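Uncharacterized protein SPO1766 (Silicibacter pomeroyi, PDB 3DNX) is of unknown function but belongs to the MmcB-like family of the PDDEXK nuclease clan, consistent with a role in DNA repair. Local coordinates at residues R22-H27 against E53-E58; W84-E89 against E93-E98; L101-A106 against E110-A115. All coordinates share one frame; numbering follows the deposited sequence.

Contact 1 of 3, residues R22-H27 against E53-E58; sequences RHLRAH and EIWVIE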
ATOM      1  N   ARG A  22      -6.898   4.996  12.750  1.00 30.15           N
ATOM      2  CA  ARG A  22      -8.189   5.732  12.530  1.00 30.28           C
ATOM      3  C   ARG A  22      -7.909   7.190  12.465  1.00 30.51           C
ATOM      4  O   ARG A  22      -8.390   7.880  11.563  1.00 31.11           O
ATOM      5  CB  ARG A  22      -9.197   5.443  13.624  1.00 30.44           C
ATOM      6  CG  ARG A  22      -9.764   4.088  13.578  1.00 32.15           C
ATOM      7  CD  ARG A  22     -10.645   3.785  14.781  1.00 30.90           C
ATOM      8  NE  ARG A  22     -11.438   2.588  14.543  1.00 30.71           N
ATOM      9  CZ  ARG A  22     -12.666   2.385  15.017  1.00 34.06           C
ATOM     10  NH1 ARG A  22     -13.261   3.250  15.837  1.00 34.11           N
ATOM     11  NH2 ARG A  22     -13.296   1.276  14.714  1.00 36.45           N
ATOM     12  N   HIS A  23      -7.111   7.701  13.432  1.00 31.84           N
ATOM     13  CA  HIS A  23      -6.884   9.136  13.537  1.00 30.13           C
ATOM     14  C   HIS A  23      -6.027   9.678  12.404  1.00 29.99           C
ATOM     15  O   HIS A  23      -6.328  10.745  11.836  1.00 29.25           O
ATOM     16  CB  HIS A  23      -6.253   9.490  14.917  1.00 32.18           C
ATOM     17  CG  HIS A  23      -6.157  10.964  15.165  1.00 32.57           C
ATOM     18  ND1 HIS A  23      -7.267  11.780  15.198  1.00 33.23           N
ATOM     19  CD2 HIS A  23      -5.082  11.784  15.298  1.00 33.95           C
ATOM     20  CE1 HIS A  23      -6.887  13.020  15.407  1.00 33.99           C
ATOM     21  NE2 HIS A  23      -5.569  13.053  15.464  1.00 34.24           N
ATOM     22  N   LEU A  24      -4.972   8.944  12.031  1.00 28.80           N
ATOM     23  CA  LEU A  24      -4.157   9.304  10.868  1.00 30.87           C
ATOM     24  C   LEU A  24      -5.043   9.412   9.614  1.00 29.17           C
ATOM     25  O   LEU A  24      -4.976  10.379   8.879  1.00 29.80           O
ATOM     26  CB  LEU A  24      -3.059   8.271  10.593  1.00 30.12           C
ATOM     27  CG  LEU A  24      -1.888   8.318  11.575  1.00 34.58           C
ATOM     28  CD1 LEU A  24      -0.965   7.113  11.299  1.00 34.39           C
ATOM     29  CD2 LEU A  24      -1.127   9.611  11.443  1.00 36.07           C
ATOM     30  N   ARG A  25      -5.913   8.450   9.436  1.00 30.71           N
ATOM     31  CA  ARG A  25      -6.741   8.394   8.218  1.00 30.39           C
ATOM     32  C   ARG A  25      -7.734   9.585   8.171  1.00 30.86           C
ATOM     33  O   ARG A  25      -7.970  10.189   7.101  1.00 30.07           O
ATOM     34  CB  ARG A  25      -7.420   7.034   8.088  1.00 30.93           C
ATOM     35  CG  ARG A  25      -8.322   6.872   6.853  1.00 33.89           C
ATOM     36  CD  ARG A  25      -9.112   5.592   6.872  1.00 35.51           C
ATOM     37  NE  ARG A  25      -9.918   5.609   5.673  1.00 34.57           N
ATOM     38  CZ  ARG A  25     -10.059   4.614   4.803  1.00 35.50           C
ATOM     39  NH1 ARG A  25      -9.501   3.419   5.007  1.00 33.15           N
ATOM     40  NH2 ARG A  25     -10.799   4.832   3.717  1.00 34.96           N
ATOM     41  N   ALA A  26      -8.295   9.909   9.310  1.00 31.76           N
ATOM     42  CA  ALA A  26      -9.188  11.100   9.463  1.00 32.88           C
ATOM     43  C   ALA A  26      -8.503  12.401   9.031  1.00 34.72           C
ATOM     44  O   ALA A  26      -9.152  13.369   8.573  1.00 34.07           O
ATOM     45  CB  ALA A  26      -9.654  11.203  10.889  1.00 32.37           C
ATOM     46  N   HIS A  27      -7.170  12.429   9.133  1.00 36.04           N
ATOM     47  CA  HIS A  27      -6.409  13.598   8.696  1.00 36.14           C
ATOM     48  C   HIS A  27      -5.552  13.419   7.443  1.00 36.10           C
ATOM     49  O   HIS A  27      -4.551  14.145   7.272  1.00 36.57           O
ATOM     50  CB  HIS A  27      -5.594  14.064   9.865  1.00 36.62           C
ATOM     51  CG  HIS A  27      -6.426  14.638  10.964  1.00 39.20           C
ATOM     52  ND1 HIS A  27      -6.927  15.927  10.920  1.00 41.39           N
ATOM     53  CD2 HIS A  27      -6.874  14.097  12.114  1.00 39.99           C
ATOM     54  CE1 HIS A  27      -7.621  16.155  12.019  1.00 39.92           C
ATOM     55  NE2 HIS A  27      -7.593  15.070  12.763  1.00 41.57           N
ATOM     56  N   GLU A  53       5.367  12.610   3.656  1.00 35.39           N
ATOM     57  CA  GLU A  53       5.894  12.735   5.026  1.00 36.06           C
ATOM     58  C   GLU A  53       5.875  11.326   5.691  1.00 34.85           C
ATOM     59  O   GLU A  53       4.941  10.547   5.486  1.00 34.55           O
ATOM     60  CB  GLU A  53       5.043  13.743   5.820  1.00 36.91           C
ATOM     61  CG  GLU A  53       4.761  15.126   5.109  1.00 42.02           C
ATOM     62  CD  GLU A  53       3.361  15.229   4.405  1.00 46.63           C
ATOM     63  OE1 GLU A  53       2.618  16.217   4.603  1.00 54.54           O
ATOM     64  OE2 GLU A  53       2.981  14.344   3.661  1.00 41.20           O
ATOM     65  N   ILE A  54       6.933  10.961   6.406  1.00 32.72           N
ATOM     66  CA  ILE A  54       7.005   9.649   7.063  1.00 31.02           C
ATOM     67  C   ILE A  54       7.040   9.869   8.585  1.00 30.71           C
ATOM     68  O   ILE A  54       7.890  10.597   9.109  1.00 29.10           O
ATOM     69  CB  ILE A  54       8.233   8.809   6.573  1.00 31.37           C
ATOM     70  CG1 ILE A  54       8.069   8.450   5.089  1.00 33.61           C
ATOM     71  CG2 ILE A  54       8.379   7.480   7.363  1.00 29.15           C
ATOM     72  CD1 ILE A  54       9.382   8.236   4.392  1.00 36.59           C
ATOM     73  N   TRP A  55       6.074   9.237   9.270  1.00 30.35           N
ATOM     74  CA  TRP A  55       5.948   9.251  10.715  1.00 30.78           C
ATOM     75  C   TRP A  55       6.106   7.852  11.261  1.00 29.52           C
ATOM     76  O   TRP A  55       5.597   6.893  10.696  1.00 29.52           O
ATOM     77  CB  TRP A  55       4.561   9.741  11.103  1.00 31.80           C
ATOM     78  CG  TRP A  55       4.311  11.193  10.871  1.00 32.99           C
ATOM     79  CD1 TRP A  55       5.067  12.072  10.157  1.00 34.79           C
ATOM     80  CD2 TRP A  55       3.176  11.927  11.334  1.00 33.33           C
ATOM     81  NE1 TRP A  55       4.462  13.310  10.128  1.00 35.95           N
ATOM     82  CE2 TRP A  55       3.303  13.245  10.856  1.00 36.05           C
ATOM     83  CE3 TRP A  55       2.061  11.588  12.071  1.00 33.32           C
ATOM     84  CZ2 TRP A  55       2.366  14.236  11.127  1.00 34.77           C
ATOM     85  CZ3 TRP A  55       1.122  12.594  12.354  1.00 34.80           C
ATOM     86  CH2 TRP A  55       1.297  13.889  11.874  1.00 35.32           C
ATOM     87  N   VAL A  56       6.855   7.728  12.336  1.00 29.67           N
ATOM     88  CA  VAL A  56       6.949   6.494  13.076  1.00 28.16           C
ATOM     89  C   VAL A  56       6.229   6.744  14.396  1.00 28.83           C
ATOM     90  O   VAL A  56       6.480   7.757  15.100  1.00 26.41           O
ATOM     91  CB  VAL A  56       8.411   6.093  13.310  1.00 29.11           C
ATOM     92  CG1 VAL A  56       8.543   5.122  14.521  1.00 27.78           C
ATOM     93  CG2 VAL A  56       9.008   5.538  12.002  1.00 28.12           C
ATOM     94  N   ILE A  57       5.334   5.819  14.730  1.00 28.50           N
ATOM     95  CA  ILE A  57       4.615   5.861  15.994  1.00 29.08           C
ATOM     96  C   ILE A  57       4.829   4.545  16.721  1.00 28.55           C
ATOM     97  O   ILE A  57       4.451   3.472  16.230  1.00 28.15           O
ATOM     98  CB  ILE A  57       3.099   6.125  15.813  1.00 29.43           C
ATOM     99  CG1 ILE A  57       2.885   7.435  15.075  1.00 31.46           C
ATOM    100  CG2 ILE A  57       2.348   6.174  17.162  1.00 30.38           C
ATOM    101  CD1 ILE A  57       2.373   7.222  13.698  1.00 34.04           C
ATOM    102  N   GLU A  58       5.446   4.643  17.900  1.00 26.85           N
ATOM    103  CA  GLU A  58       5.626   3.523  18.769  1.00 26.66           C
ATOM    104  C   GLU A  58       4.525   3.509  19.820  1.00 28.23           C
ATOM    105  O   GLU A  58       4.423   4.457  20.646  1.00 28.33           O
ATOM    106  CB  GLU A  58       7.010   3.591  19.441  1.00 26.95           C
ATOM    107  CG  GLU A  58       8.149   3.267  18.540  1.00 26.27           C
ATOM    108  CD  GLU A  58       8.133   1.823  18.097  1.00 28.92           C
ATOM    109  OE1 GLU A  58       8.536   0.954  18.898  1.00 30.37           O
ATOM    110  OE2 GLU A  58       7.724   1.557  16.951  1.00 26.72           O
TER
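Of residues 22-27, Leu24 alone touches residues 53-58, parting its two methyl groups between Trp55 and Ile57. Leu24 CD2 lies 3.8 Å from Trp55 CE3 and as close to CZ3, approaching the six-membered ring obliquely while the two side chains slide past each other in opposite directions. Leu24 CD1 meets Ile57 CD1 tip to tip, the methyl carbons 4.1 Å apart. With CG of Leu24 anti to its carbonyl carbon (chi1 -74°), the fork is held out across a backbone gap in which the CA atoms of Leu24 and Trp55 stand 10.1 Å apart. In the next shell, Phe29 and Phe83 meet the indole with their planes inclined at about 40°, and Val45 and Ala85 of the adjoining strands pack on Ile57. The other side of helix 12-26 turns to the dimer partner, where Arg22 forms a salt bridge with Asp145 and Arg25 one with Glu153, both of the second subunit. The case illustrates how a helix is laid on the central sheet of a PDDEXK-like fold: between the two segments the contact consists wholly of apolar carbon packing, so the fit rests on shape, not on directional bonds, while both arginine salt bridges face the second subunit.

Contact 2 of 3, residues W84-E89 against E93-E98; sequences WAVDME and ELLPAE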
ATOM      1  N   TRP A  84       5.431   8.820  20.278  1.00 31.67           N
ATOM      2  CA  TRP A  84       4.894   7.780  21.144  1.00 32.90           C
ATOM      3  C   TRP A  84       3.379   7.804  21.085  1.00 32.20           C
ATOM      4  O   TRP A  84       2.803   8.854  20.857  1.00 32.23           O
ATOM      5  CB  TRP A  84       5.344   7.975  22.575  1.00 34.68           C
ATOM      6  CG  TRP A  84       6.817   8.058  22.745  1.00 34.01           C
ATOM      7  CD1 TRP A  84       7.554   9.187  22.787  1.00 36.49           C
ATOM      8  CD2 TRP A  84       7.733   6.961  22.900  1.00 34.58           C
ATOM      9  NE1 TRP A  84       8.889   8.872  22.970  1.00 37.61           N
ATOM     10  CE2 TRP A  84       9.012   7.505  23.011  1.00 35.18           C
ATOM     11  CE3 TRP A  84       7.581   5.568  22.945  1.00 36.93           C
ATOM     12  CZ2 TRP A  84      10.140   6.712  23.193  1.00 37.41           C
ATOM     13  CZ3 TRP A  84       8.698   4.783  23.103  1.00 37.27           C
ATOM     14  CH2 TRP A  84       9.953   5.347  23.214  1.00 36.57           C
ATOM     15  N   ALA A  85       2.752   6.645  21.243  1.00 31.59           N
ATOM     16  CA  ALA A  85       1.287   6.533  21.419  1.00 31.92           C
ATOM     17  C   ALA A  85       1.053   5.658  22.665  1.00 30.84           C
ATOM     18  O   ALA A  85       1.561   4.555  22.751  1.00 30.63           O
ATOM     19  CB  ALA A  85       0.598   5.938  20.178  1.00 31.84           C
ATOM     20  N   VAL A  86       0.316   6.203  23.625  1.00 31.32           N
ATOM     21  CA  VAL A  86       0.014   5.562  24.901  1.00 30.64           C
ATOM     22  C   VAL A  86      -1.432   5.827  25.265  1.00 31.95           C
ATOM     23  O   VAL A  86      -2.080   6.737  24.701  1.00 31.88           O
ATOM     24  CB  VAL A  86       0.942   6.085  26.027  1.00 31.36           C
ATOM     25  CG1 VAL A  86       2.423   5.819  25.676  1.00 30.90           C
ATOM     26  CG2 VAL A  86       0.708   7.576  26.339  1.00 26.79           C
ATOM     27  N   ASP A  87      -1.953   5.064  26.217  1.00 31.62           N
ATOM     28  CA  ASP A  87      -3.287   5.323  26.669  1.00 31.95           C
ATOM     29  C   ASP A  87      -3.264   6.309  27.853  1.00 31.17           C
ATOM     30  O   ASP A  87      -2.204   6.690  28.352  1.00 29.18           O
ATOM     31  CB  ASP A  87      -4.018   4.013  26.970  1.00 32.92           C
ATOM     32  CG  ASP A  87      -3.524   3.292  28.213  1.00 34.47           C
ATOM     33  OD1 ASP A  87      -2.848   3.857  29.138  1.00 34.31           O
ATOM     34  OD2 ASP A  87      -3.886   2.091  28.281  1.00 41.19           O
HETATM   35  N   MSE A  88      -4.446   6.638  28.332  1.00 32.20           N
HETATM   36  CA  MSE A  88      -4.611   7.627  29.401  0.60 33.07           C
HETATM   37  C   MSE A  88      -4.146   7.147  30.779  1.00 33.77           C
HETATM   38  O   MSE A  88      -4.082   7.957  31.732  1.00 33.86           O
HETATM   39  CB  MSE A  88      -6.074   8.115  29.456  0.60 33.52           C
HETATM   40  CG  MSE A  88      -7.127   7.067  29.871  0.60 34.27           C
HETATM   41 SE   MSE A  88      -9.031   7.578  29.534  0.39 34.96          SE
HETATM   42  CE  MSE A  88      -9.808   5.938  30.301  0.60 39.15           C
ATOM     43  N   GLU A  89      -3.848   5.845  30.917  1.00 34.54           N
ATOM     44  CA  GLU A  89      -3.318   5.280  32.182  0.50 34.80           C
ATOM     45  C   GLU A  89      -1.789   5.348  32.239  1.00 34.52           C
ATOM     46  O   GLU A  89      -1.204   5.192  33.299  1.00 33.91           O
ATOM     47  CB  GLU A  89      -3.712   3.810  32.352  0.50 35.25           C
ATOM     48  CG  GLU A  89      -5.111   3.540  32.873  0.50 37.34           C
ATOM     49  CD  GLU A  89      -5.211   2.165  33.534  0.50 39.05           C
ATOM     50  OE1 GLU A  89      -5.210   1.142  32.813  0.50 40.29           O
ATOM     51  OE2 GLU A  89      -5.260   2.114  34.779  0.50 41.01           O
ATOM     52  N   GLU A  93       4.481  11.784  31.306  1.00 30.99           N
ATOM     53  CA  GLU A  93       5.580  12.697  31.662  1.00 31.12           C
ATOM     54  C   GLU A  93       6.954  12.055  31.635  1.00 32.02           C
ATOM     55  O   GLU A  93       7.964  12.739  31.539  1.00 33.10           O
ATOM     56  CB  GLU A  93       5.350  13.315  33.045  1.00 31.81           C
ATOM     57  CG  GLU A  93       4.298  14.452  33.047  1.00 29.73           C
ATOM     58  CD  GLU A  93       4.017  15.093  34.361  1.00 33.74           C
ATOM     59  OE1 GLU A  93       4.685  14.829  35.428  1.00 34.20           O
ATOM     60  OE2 GLU A  93       3.079  15.930  34.370  1.00 31.05           O
ATOM     61  N   LEU A  94       6.975  10.742  31.755  1.00 32.63           N
ATOM     62  CA  LEU A  94       8.219   9.954  31.713  1.00 34.26           C
ATOM     63  C   LEU A  94       8.745   9.759  30.311  1.00 34.34           C
ATOM     64  O   LEU A  94       9.882   9.364  30.153  1.00 34.35           O
ATOM     65  CB  LEU A  94       8.006   8.592  32.385  1.00 34.39           C
ATOM     66  CG  LEU A  94       7.619   8.683  33.879  1.00 36.53           C
ATOM     67  CD1 LEU A  94       7.748   7.298  34.527  1.00 38.24           C
ATOM     68  CD2 LEU A  94       8.399   9.738  34.713  1.00 39.11           C
ATOM     69  N   LEU A  95       7.925  10.025  29.284  1.00 34.27           N
ATOM     70  CA  LEU A  95       8.404   9.869  27.908  1.00 34.20           C
ATOM     71  C   LEU A  95       9.376  11.037  27.562  1.00 35.17           C
ATOM     72  O   LEU A  95       9.256  12.150  28.106  1.00 33.79           O
ATOM     73  CB  LEU A  95       7.266   9.797  26.914  1.00 32.57           C
ATOM     74  CG  LEU A  95       6.263   8.678  27.103  1.00 33.16           C
ATOM     75  CD1 LEU A  95       4.879   8.902  26.307  1.00 32.52           C
ATOM     76  CD2 LEU A  95       6.928   7.373  26.707  1.00 32.37           C
ATOM     77  N   PRO A  96      10.342  10.769  26.665  1.00 35.81           N
ATOM     78  CA  PRO A  96      11.296  11.808  26.220  1.00 37.22           C
ATOM     79  C   PRO A  96      10.578  13.107  25.767  1.00 38.57           C
ATOM     80  O   PRO A  96       9.638  13.058  24.951  1.00 37.83           O
ATOM     81  CB  PRO A  96      11.988  11.168  25.035  1.00 37.53           C
ATOM     82  CG  PRO A  96      11.836   9.695  25.219  1.00 37.95           C
ATOM     83  CD  PRO A  96      10.590   9.467  26.041  1.00 37.38           C
ATOM     84  N   ALA A  97      11.049  14.237  26.277  1.00 39.21           N
ATOM     85  CA  ALA A  97      10.443  15.529  26.022  1.00 40.64           C
ATOM     86  C   ALA A  97      10.438  15.919  24.550  1.00 41.69           C
ATOM     87  O   ALA A  97       9.535  16.623  24.106  1.00 43.45           O
ATOM     88  CB  ALA A  97      11.188  16.576  26.806  1.00 40.53           C
ATOM     89  N   GLU A  98      11.448  15.458  23.821  1.00 42.61           N
ATOM     90  CA  GLU A  98      11.700  15.814  22.411  0.50 43.01           C
ATOM     91  C   GLU A  98      10.782  15.090  21.426  1.00 42.97           C
ATOM     92  O   GLU A  98      10.664  15.492  20.270  1.00 45.71           O
ATOM     93  CB  GLU A  98      13.175  15.555  22.044  0.50 42.81           C
ATOM     94  CG  GLU A  98      13.836  14.293  22.684  0.50 43.53           C
ATOM     95  CD  GLU A  98      14.091  14.428  24.203  0.50 42.38           C
ATOM     96  OE1 GLU A  98      14.156  15.557  24.714  0.50 44.03           O
ATOM     97  OE2 GLU A  98      14.195  13.401  24.890  0.50 42.48           O
TER
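Leu95 and Pro96 belong to the crossover loop that joins strand 81-86 to its parallel neighbour 100-104, and they pack back on Trp84 and Val86 of the strand just left. Leu95 CD2 sits over one face of the indole, 4.0 Å from the centroid of the five-membered ring and only 15° off its normal, a CH-pi contact. The other methyl, Leu95 CD1, stays on the same side of the ring plane but is displaced toward the root of the side chain, 3.9 Å from Trp84 CB, and meets Val86 CG1 tip to tip at 4.0 Å. Pro96 crosses the indole at about a right angle, bringing its CD to 3.6 Å from Trp84 NE1 and its CG to 4.0 Å from Trp84 CZ2. In Trp84, chi2 of 94° turns the ring plane about perpendicular to the plane of CA, CB and CG, which presents a face to Leu95. Replacing Trp84 with an alanine would probably open a gap beneath the loop, leaving Leu95 CD2 without its aromatic face and Pro96 CD without its neighbour at NE1. Just past the strand, Asp87 begins an Asx turn, its OD1 accepting from Glu89 N from above the carboxylate plane. Around this core, Tyr82, Phe66 and Trp72 meet the indole edge-to-face. Phe66 of helix 63-68 also touches Leu95 and Pro96, while Leu101 of strand 100-104 packs against Trp84, Val86 and Leu95; the loop is thus folded down between that helix and the end of the sheet.

Contact 3 of 3, residues L101-A106 against E110-A115; sequences LLIADA and EIVRMA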
ATOM      1  N   LEU A 101       3.713  12.994  20.787  1.00 31.37           N
ATOM      2  CA  LEU A 101       2.902  12.182  21.664  1.00 31.04           C
ATOM      3  C   LEU A 101       1.459  12.160  21.241  1.00 30.64           C
ATOM      4  O   LEU A 101       0.820  13.220  21.072  1.00 30.06           O
ATOM      5  CB  LEU A 101       3.012  12.691  23.133  1.00 30.97           C
ATOM      6  CG  LEU A 101       2.221  11.927  24.228  1.00 32.31           C
ATOM      7  CD1 LEU A 101       2.672  10.465  24.377  1.00 31.26           C
ATOM      8  CD2 LEU A 101       2.345  12.639  25.635  1.00 30.70           C
ATOM      9  N   LEU A 102       0.916  10.944  21.151  1.00 30.07           N
ATOM     10  CA  LEU A 102      -0.504  10.747  20.983  1.00 30.81           C
ATOM     11  C   LEU A 102      -1.038  10.025  22.186  1.00 30.99           C
ATOM     12  O   LEU A 102      -0.372   9.146  22.736  1.00 30.71           O
ATOM     13  CB  LEU A 102      -0.858   9.889  19.737  1.00 32.25           C
ATOM     14  CG  LEU A 102      -0.629  10.474  18.345  1.00 32.98           C
ATOM     15  CD1 LEU A 102       0.814  10.322  17.974  1.00 36.62           C
ATOM     16  CD2 LEU A 102      -1.475   9.773  17.342  1.00 33.97           C
ATOM     17  N   ILE A 103      -2.240  10.395  22.584  1.00 30.41           N
ATOM     18  CA  ILE A 103      -3.012   9.578  23.509  1.00 31.12           C
ATOM     19  C   ILE A 103      -4.063   8.815  22.704  1.00 30.61           C
ATOM     20  O   ILE A 103      -4.811   9.420  21.936  1.00 30.06           O
ATOM     21  CB  ILE A 103      -3.701  10.431  24.603  1.00 31.37           C
ATOM     22  CG1 ILE A 103      -2.721  11.389  25.310  1.00 32.21           C
ATOM     23  CG2 ILE A 103      -4.441   9.530  25.569  1.00 30.76           C
ATOM     24  CD1 ILE A 103      -1.687  10.708  26.120  1.00 32.10           C
ATOM     25  N   ALA A 104      -4.095   7.491  22.862  1.00 31.06           N
ATOM     26  CA  ALA A 104      -4.855   6.612  21.990  1.00 31.30           C
ATOM     27  C   ALA A 104      -5.580   5.534  22.799  1.00 32.07           C
ATOM     28  O   ALA A 104      -5.269   5.295  23.988  1.00 29.94           O
ATOM     29  CB  ALA A 104      -3.913   5.952  20.948  1.00 30.94           C
ATOM     30  N   ASP A 105      -6.578   4.939  22.148  1.00 31.99           N
ATOM     31  CA  ASP A 105      -7.189   3.669  22.578  1.00 32.72           C
ATOM     32  C   ASP A 105      -7.605   2.913  21.324  1.00 31.93           C
ATOM     33  O   ASP A 105      -7.183   3.292  20.256  1.00 31.12           O
ATOM     34  CB  ASP A 105      -8.352   3.865  23.577  1.00 33.33           C
ATOM     35  CG  ASP A 105      -9.548   4.652  23.008  1.00 34.59           C
ATOM     36  OD1 ASP A 105      -9.712   4.852  21.786  1.00 33.45           O
ATOM     37  OD2 ASP A 105     -10.382   5.078  23.825  1.00 37.52           O
ATOM     38  N   ALA A 106      -8.432   1.867  21.439  1.00 31.51           N
ATOM     39  CA  ALA A 106      -8.770   1.067  20.264  1.00 31.02           C
ATOM     40  C   ALA A 106      -9.636   1.829  19.292  1.00 30.32           C
ATOM     41  O   ALA A 106      -9.758   1.387  18.175  1.00 30.88           O
ATOM     42  CB  ALA A 106      -9.461  -0.266  20.649  1.00 32.43           C
ATOM     43  N   GLU A 110      -5.485  11.161  19.693  1.00 29.53           N
ATOM     44  CA  GLU A 110      -5.238  12.603  19.489  1.00 29.12           C
ATOM     45  C   GLU A 110      -3.773  12.928  19.671  1.00 28.84           C
ATOM     46  O   GLU A 110      -3.118  12.377  20.527  1.00 30.23           O
ATOM     47  CB  GLU A 110      -6.098  13.458  20.424  1.00 31.03           C
ATOM     48  CG  GLU A 110      -5.847  13.213  21.909  1.00 31.48           C
ATOM     49  CD  GLU A 110      -6.778  13.973  22.848  1.00 36.07           C
ATOM     50  OE1 GLU A 110      -7.674  14.698  22.392  1.00 29.32           O
ATOM     51  OE2 GLU A 110      -6.622  13.822  24.092  1.00 32.19           O
ATOM     52  N   ILE A 111      -3.248  13.843  18.896  1.00 28.49           N
ATOM     53  CA  ILE A 111      -1.867  14.278  19.067  1.00 29.19           C
ATOM     54  C   ILE A 111      -1.938  15.357  20.165  1.00 29.79           C
ATOM     55  O   ILE A 111      -2.700  16.320  20.050  1.00 31.57           O
ATOM     56  CB  ILE A 111      -1.306  14.892  17.802  1.00 30.58           C
ATOM     57  CG1 ILE A 111      -1.294  13.862  16.650  1.00 31.34           C
ATOM     58  CG2 ILE A 111       0.082  15.501  18.063  1.00 29.43           C
ATOM     59  CD1 ILE A 111      -0.836  14.424  15.363  1.00 30.62           C
ATOM     60  N   VAL A 112      -1.224  15.153  21.241  1.00 29.31           N
ATOM     61  CA  VAL A 112      -1.194  16.164  22.304  1.00 29.33           C
ATOM     62  C   VAL A 112       0.115  16.967  22.252  1.00 30.06           C
ATOM     63  O   VAL A 112       0.203  18.042  22.842  1.00 29.09           O
ATOM     64  CB  VAL A 112      -1.469  15.558  23.691  1.00 28.67           C
ATOM     65  CG1 VAL A 112      -2.977  15.121  23.779  1.00 28.48           C
ATOM     66  CG2 VAL A 112      -0.540  14.420  24.013  1.00 27.23           C
ATOM     67  N   ARG A 113       1.110  16.416  21.560  1.00 30.48           N
ATOM     68  CA  ARG A 113       2.392  17.050  21.339  1.00 31.76           C
ATOM     69  C   ARG A 113       2.947  16.658  19.969  1.00 31.92           C
ATOM     70  O   ARG A 113       3.210  15.480  19.698  1.00 30.40           O
ATOM     71  CB  ARG A 113       3.359  16.626  22.462  1.00 33.34           C
ATOM     72  CG  ARG A 113       4.659  17.349  22.453  1.00 32.47           C
ATOM     73  CD  ARG A 113       5.377  17.119  23.773  1.00 34.55           C
ATOM     74  NE  ARG A 113       6.041  15.849  23.848  1.00 33.13           N
ATOM     75  CZ  ARG A 113       6.073  15.053  24.926  1.00 38.01           C
ATOM     76  NH1 ARG A 113       6.755  13.917  24.876  1.00 38.34           N
ATOM     77  NH2 ARG A 113       5.457  15.387  26.053  1.00 38.93           N
HETATM   78  N   MSE A 114       3.123  17.656  19.103  1.00 32.39           N
HETATM   79  CA  MSE A 114       3.535  17.419  17.725  1.00 32.61           C
HETATM   80  C   MSE A 114       5.015  17.125  17.757  1.00 32.80           C
HETATM   81  O   MSE A 114       5.755  17.803  18.477  1.00 34.31           O
HETATM   82  CB  MSE A 114       3.194  18.646  16.866  1.00 32.09           C
HETATM   83  CG  MSE A 114       3.631  18.575  15.460  1.00 32.99           C
HETATM   84 SE   MSE A 114       2.945  17.036  14.499  0.65 32.64          SE
HETATM   85  CE  MSE A 114       1.038  17.380  14.543  1.00 29.40           C
ATOM     86  N   ALA A 115       5.460  16.098  17.035  1.00 31.88           N
ATOM     87  CA  ALA A 115       6.860  15.793  17.009  1.00 32.18           C
ATOM     88  C   ALA A 115       7.642  16.873  16.249  1.00 31.82           C
ATOM     89  O   ALA A 115       7.136  17.486  15.300  1.00 31.28           O
ATOM     90  CB  ALA A 115       7.070  14.432  16.435  1.00 32.74           C
TER
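Leu101 faces both Val112 and Arg113 across the hairpin of strands 100-104 and 109-113, a classic beta bulge that shifts the register by one. Leu101 O takes two donors: Val112 N at 2.8 Å and, on a lone pair in the carbonyl plane, Arg113 N at 3.2 Å. Leu101 N returns a bond to Arg113 O, and Ile103 and Glu110 exchange two more beyond the bulge. The side chains pack around the bulge. Leu101 swings CG anti to its nitrogen (chi1 -179°), which lays Leu101 CG 3.7 Å from Val112 CG2. That methyl is itself lodged between the nitrogen and carbonyl carbon of its own residue. Ile103 CG1 lies 4.0 Å from Val112 CG2, with Val112 CG1 no farther off. Arg113 leaves its backbone extended, then bends at chi3 (79°), folding the guanidinium back so that one face lies over Leu101, whose CB stands 4.2 Å above the centre of the plane; the NE bonds to Ser99 O. On the other face of the sheet, the non-hydrogen-bonded pair Leu102 and Ile111 cross at a slant, CG of the leucine 3.8 Å from CG1 of the isoleucine. The chemistry is divided cleanly: main-chain polar groups absorb the extra residue through a shared acceptor, while aliphatic carbons and the flat of an arginine close over the irregularity at this outer edge of the sheet.

Overall arrangement
One six-stranded sheet ties the three contacts together. Contact 2 lies between the others in strand order: Glu58 O and Ala85 N are 2.8 Å apart on the side of contact 1, as are Val86 O and Ala104 N on the side of contact 3. Between centres, contacts 2 and 3 are about 9 Å apart, contacts 1 and 3 about 10 Å, with Trp55 CZ3 4.0 Å from Ile111 CD1, and contacts 1 and 2 about 16 Å. A bound sodium ion is about 8 Å from the side chain of Trp84. Cys59 and Asp65 form a sodium site, and the adjoining Glu58 and Lys60 resemble the clan's E-x-K signature, although no catalysis is established here.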